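Local coordinates for putative Type I topoisomerase (Deinococcus radiodurans, PDB 3M4A), which probably relaxes DNA as a type IB topoisomerase, cutting and resealing one strand without ATP, at residues A[243-257]-A[290-304]. Numbering follows the deposited sequence. Where two conformers were deposited one is given.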
# COMPACT_ATOMS: atom_id res chain seq x y z
N GLY A 243 3.39 1.08 8.17
CA GLY A 243 3.90 1.53 9.47
C GLY A 243 3.46 0.66 10.64
O GLY A 243 4.26 0.31 11.49
N THR A 244 2.18 0.29 10.64
CA THR A 244 1.60 -0.58 11.66
C THR A 244 2.23 -1.99 11.59
O THR A 244 2.59 -2.56 12.62
CB THR A 244 0.08 -0.64 11.51
OG1 THR A 244 -0.47 0.67 11.71
CG2 THR A 244 -0.56 -1.62 12.52
N LEU A 245 2.39 -2.50 10.36
CA LEU A 245 3.01 -3.81 10.13
C LEU A 245 4.45 -3.82 10.64
O LEU A 245 4.85 -4.72 11.38
CB LEU A 245 2.95 -4.18 8.65
CG LEU A 245 3.62 -5.49 8.28
CD1 LEU A 245 2.89 -6.68 8.91
CD2 LEU A 245 3.74 -5.65 6.77
N LEU A 246 5.23 -2.81 10.24
CA LEU A 246 6.64 -2.71 10.67
C LEU A 246 6.75 -2.64 12.20
O LEU A 246 7.57 -3.32 12.80
CB LEU A 246 7.35 -1.53 10.00
CG LEU A 246 8.87 -1.49 10.12
CD1 LEU A 246 9.50 -2.62 9.36
CD2 LEU A 246 9.41 -0.16 9.61
N ALA A 247 5.89 -1.84 12.82
CA ALA A 247 5.81 -1.77 14.28
C ALA A 247 5.49 -3.13 14.89
O ALA A 247 6.15 -3.57 15.84
CB ALA A 247 4.80 -0.72 14.71
N ALA A 248 4.50 -3.81 14.33
CA ALA A 248 4.09 -5.11 14.87
C ALA A 248 5.21 -6.16 14.75
O ALA A 248 5.46 -6.95 15.67
CB ALA A 248 2.81 -5.58 14.18
N GLU A 249 5.89 -6.16 13.61
CA GLU A 249 7.04 -7.05 13.38
C GLU A 249 8.16 -6.77 14.35
O GLU A 249 8.73 -7.69 14.94
CB GLU A 249 7.56 -6.86 11.96
CG GLU A 249 6.69 -7.46 10.90
CD GLU A 249 7.16 -7.15 9.48
OE1 GLU A 249 7.83 -6.11 9.25
OE2 GLU A 249 6.86 -7.97 8.60
N TYR A 250 8.46 -5.49 14.50
CA TYR A 250 9.48 -5.04 15.43
C TYR A 250 9.17 -5.53 16.83
O TYR A 250 10.01 -6.13 17.46
CB TYR A 250 9.58 -3.53 15.40
CG TYR A 250 10.71 -2.92 16.20
CD1 TYR A 250 11.98 -2.75 15.63
CD2 TYR A 250 10.50 -2.48 17.49
CE1 TYR A 250 13.01 -2.17 16.35
CE2 TYR A 250 11.54 -1.89 18.22
CZ TYR A 250 12.79 -1.75 17.63
OH TYR A 250 13.82 -1.15 18.34
N LEU A 251 7.96 -5.29 17.32
CA LEU A 251 7.62 -5.71 18.67
C LEU A 251 7.68 -7.24 18.85
O LEU A 251 8.16 -7.75 19.87
CB LEU A 251 6.25 -5.14 19.06
CG LEU A 251 6.18 -3.61 19.18
CD1 LEU A 251 4.75 -3.11 19.32
CD2 LEU A 251 7.06 -3.12 20.34
N ALA A 252 7.22 -7.98 17.84
CA ALA A 252 7.26 -9.45 17.90
C ALA A 252 8.70 -9.94 18.00
O ALA A 252 9.03 -10.88 18.74
CB ALA A 252 6.57 -10.04 16.69
N GLN A 253 9.58 -9.28 17.26
CA GLN A 253 10.98 -9.66 17.20
C GLN A 253 11.75 -9.26 18.45
O GLN A 253 12.55 -10.05 18.98
CB GLN A 253 11.60 -9.10 15.93
CG GLN A 253 11.06 -9.84 14.74
CD GLN A 253 11.30 -9.14 13.42
OE1 GLN A 253 12.22 -8.32 13.28
NE2 GLN A 253 10.49 -9.48 12.43
N GLN A 254 11.48 -8.05 18.95
CA GLN A 254 12.10 -7.60 20.21
C GLN A 254 11.65 -8.51 21.35
O GLN A 254 12.47 -8.94 22.16
CB GLN A 254 11.73 -6.15 20.52
CG GLN A 254 12.24 -5.12 19.50
CD GLN A 254 13.70 -5.34 19.12
OE1 GLN A 254 14.59 -5.31 19.98
NE2 GLN A 254 13.95 -5.59 17.84
N GLY A 255 10.35 -8.78 21.40
CA GLY A 255 9.78 -9.69 22.38
C GLY A 255 9.16 -8.90 23.51
O GLY A 255 9.50 -7.74 23.74
N THR A 256 8.24 -9.56 24.21
CA THR A 256 7.48 -8.94 25.29
C THR A 256 8.35 -8.74 26.53
O THR A 256 9.43 -9.34 26.67
CB THR A 256 6.25 -9.78 25.64
OG1 THR A 256 6.65 -11.12 25.93
CG2 THR A 256 5.23 -9.79 24.49
N GLU A 257 7.88 -7.86 27.41
CA GLU A 257 8.58 -7.50 28.63
C GLU A 257 7.71 -7.90 29.81
O GLU A 257 6.49 -7.87 29.70
CB GLU A 257 8.85 -6.01 28.66
CG GLU A 257 9.95 -5.54 27.70
CD GLU A 257 11.31 -6.12 28.05
OE1 GLU A 257 11.53 -6.51 29.22
OE2 GLU A 257 12.18 -6.19 27.15
N ILE A 290 0.87 4.44 13.23
CA ILE A 290 0.81 3.13 13.90
C ILE A 290 -0.53 2.99 14.61
O ILE A 290 -0.87 3.80 15.49
CB ILE A 290 1.94 2.95 14.94
CG1 ILE A 290 3.33 3.11 14.31
CG2 ILE A 290 1.83 1.57 15.60
CD1 ILE A 290 4.45 3.17 15.32
N CYS A 291 -1.29 1.96 14.25
CA CYS A 291 -2.56 1.69 14.94
C CYS A 291 -2.29 1.32 16.40
O CYS A 291 -1.53 0.41 16.69
CB CYS A 291 -3.33 0.58 14.21
SG CYS A 291 -4.87 0.14 15.04
N PRO A 292 -2.94 2.01 17.36
CA PRO A 292 -2.64 1.77 18.77
C PRO A 292 -3.00 0.38 19.26
O PRO A 292 -2.48 -0.09 20.28
CB PRO A 292 -3.49 2.83 19.50
CG PRO A 292 -4.57 3.17 18.58
CD PRO A 292 -4.00 3.02 17.18
N VAL A 293 -3.88 -0.31 18.54
CA VAL A 293 -4.22 -1.67 18.90
C VAL A 293 -2.98 -2.56 19.03
O VAL A 293 -2.90 -3.38 19.93
CB VAL A 293 -5.25 -2.26 17.91
CG1 VAL A 293 -5.45 -3.77 18.16
CG2 VAL A 293 -6.58 -1.50 18.04
N ILE A 294 -1.99 -2.39 18.15
CA ILE A 294 -0.77 -3.18 18.18
C ILE A 294 0.00 -3.00 19.49
O ILE A 294 0.56 -3.96 20.07
CB ILE A 294 0.12 -2.83 16.93
CG1 ILE A 294 -0.37 -3.61 15.70
CG2 ILE A 294 1.59 -3.10 17.17
CD1 ILE A 294 -1.81 -3.34 15.32
N PHE A 295 0.03 -1.75 19.97
CA PHE A 295 0.67 -1.38 21.23
C PHE A 295 -0.12 -1.92 22.43
O PHE A 295 0.48 -2.45 23.36
CB PHE A 295 0.82 0.15 21.34
CG PHE A 295 1.92 0.72 20.47
CD1 PHE A 295 2.60 -0.05 19.53
CD2 PHE A 295 2.28 2.05 20.60
CE1 PHE A 295 3.61 0.49 18.76
CE2 PHE A 295 3.30 2.60 19.82
CZ PHE A 295 3.95 1.81 18.90
N ASP A 296 -1.44 -1.81 22.39
CA ASP A 296 -2.32 -2.43 23.41
C ASP A 296 -2.01 -3.91 23.57
O ASP A 296 -1.78 -4.41 24.69
CB ASP A 296 -3.80 -2.30 23.05
CG ASP A 296 -4.32 -0.87 23.15
OD1 ASP A 296 -3.71 -0.02 23.84
OD2 ASP A 296 -5.36 -0.62 22.52
N ARG A 297 -1.96 -4.65 22.46
CA ARG A 297 -1.66 -6.07 22.55
C ARG A 297 -0.28 -6.32 23.14
O ARG A 297 -0.11 -7.19 24.01
CB ARG A 297 -1.83 -6.75 21.19
CG ARG A 297 -3.24 -6.69 20.66
CD ARG A 297 -4.29 -7.44 21.50
NE ARG A 297 -5.57 -7.23 20.85
CZ ARG A 297 -6.36 -6.17 21.03
NH1 ARG A 297 -6.02 -5.22 21.90
NH2 ARG A 297 -7.49 -6.04 20.36
N TYR A 298 0.72 -5.55 22.71
CA TYR A 298 2.07 -5.70 23.24
C TYR A 298 2.10 -5.52 24.76
O TYR A 298 2.73 -6.29 25.47
CB TYR A 298 3.02 -4.70 22.57
CG TYR A 298 4.44 -4.87 23.03
CD1 TYR A 298 5.19 -5.97 22.62
CD2 TYR A 298 5.03 -3.95 23.89
CE1 TYR A 298 6.50 -6.14 23.04
CE2 TYR A 298 6.34 -4.10 24.32
CZ TYR A 298 7.07 -5.19 23.90
OH TYR A 298 8.37 -5.37 24.32
N LEU A 299 1.39 -4.51 25.24
CA LEU A 299 1.32 -4.22 26.68
C LEU A 299 0.63 -5.31 27.49
O LEU A 299 0.88 -5.45 28.70
CB LEU A 299 0.66 -2.86 26.91
CG LEU A 299 1.54 -1.68 26.49
CD1 LEU A 299 0.77 -0.37 26.51
CD2 LEU A 299 2.77 -1.59 27.35
N ASP A 300 -0.21 -6.10 26.83
CA ASP A 300 -0.84 -7.28 27.41
C ASP A 300 -0.07 -8.58 27.11
O ASP A 300 -0.59 -9.67 27.35
CB ASP A 300 -2.29 -7.39 26.90
CG ASP A 300 -3.23 -6.39 27.57
OD1 ASP A 300 -2.87 -5.83 28.62
OD2 ASP A 300 -4.33 -6.17 27.05
N GLY A 301 1.14 -8.46 26.56
CA GLY A 301 2.03 -9.59 26.33
C GLY A 301 1.73 -10.41 25.08
O GLY A 301 2.09 -11.59 25.00
N LYS A 302 1.08 -9.79 24.10
CA LYS A 302 0.69 -10.48 22.88
C LYS A 302 1.31 -9.81 21.66
O LYS A 302 1.32 -8.59 21.57
CB LYS A 302 -0.82 -10.50 22.74
CG LYS A 302 -1.52 -11.28 23.88
CD LYS A 302 -3.02 -11.11 23.83
CE LYS A 302 -3.73 -12.02 24.84
NZ LYS A 302 -4.81 -11.29 25.52
N VAL A 303 1.82 -10.62 20.74
CA VAL A 303 2.51 -10.12 19.54
C VAL A 303 2.00 -10.88 18.32
O VAL A 303 1.13 -11.77 18.45
CB VAL A 303 4.03 -10.25 19.67
CG1 VAL A 303 4.54 -9.30 20.78
CG2 VAL A 303 4.44 -11.69 19.97
N LEU A 304 2.52 -10.56 17.13
CA LEU A 304 2.01 -11.20 15.90
C LEU A 304 1.98 -12.74 16.00
O LEU A 304 1.03 -13.36 15.55
CB LEU A 304 2.87 -10.81 14.69
CG LEU A 304 2.73 -9.37 14.21
CD1 LEU A 304 3.72 -9.12 13.05
CD2 LEU A 304 1.29 -9.05 13.80
O HOH W 1 3.45 -7.70 17.41
O HOH W 2 5.28 -6.75 26.69
O HOH W 3 3.76 -5.83 29.63
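Helices 243-254 and 292-299 run nearly parallel, 13° between their directions and 9.8 Å apart at closest approach, packing side by side in the helical catalytic domain of a type IB topoisomerase, about 16 Å (nearest atom) from the bound DNA. Tyr298 buries the most surface of any residue in the contact. With CG anti to its backbone N (chi1 -176°), its ring reaches across to the loop that follows helix 243-254. There Tyr298 OH donates to Gly255 O at 2.7 Å, the donor tilted out of the carbonyl plane. Leu251 CD2 sits over the centre of one ring face in a CH-pi contact, 3.9 Å from the centroid. Over the opposite face lies water 2, which accepts from Glu257 N and is 2.9 Å from Tyr298 O, to which it can donate. A leucine in place of Tyr298 would probably leave Gly255 O without its hydroxyl donor and Leu251 CD2 without an aromatic face. The other branch of Leu251, CD1, meets Phe295 CD1 at 3.7 Å. In one of the two conformers of Ile294, its CG2 touches Leu251 CD1 and Ala248 CB lies between its CG1 and the branched end of Leu304, whose CD1 lies against Glu249 N. Helix 323-337 packs on Ile294 through Leu328 and Leu332. A Schellman motif with Gly301 at C-prime ends helix 292-299 and turns the chain back, bringing Val303 CB onto Ala252 CA, while water 1 bridges Ala248 O and Leu304 N. Thr256 CG2 rests on the Gly301 backbone. At the other end, Thr244 OG1, which also bonds Thr240 O within its own helix, accepts from Cys291 N, the N-cap residue of helix 292-299, in a 3.0 Å bond with an N-H...O angle of 163°.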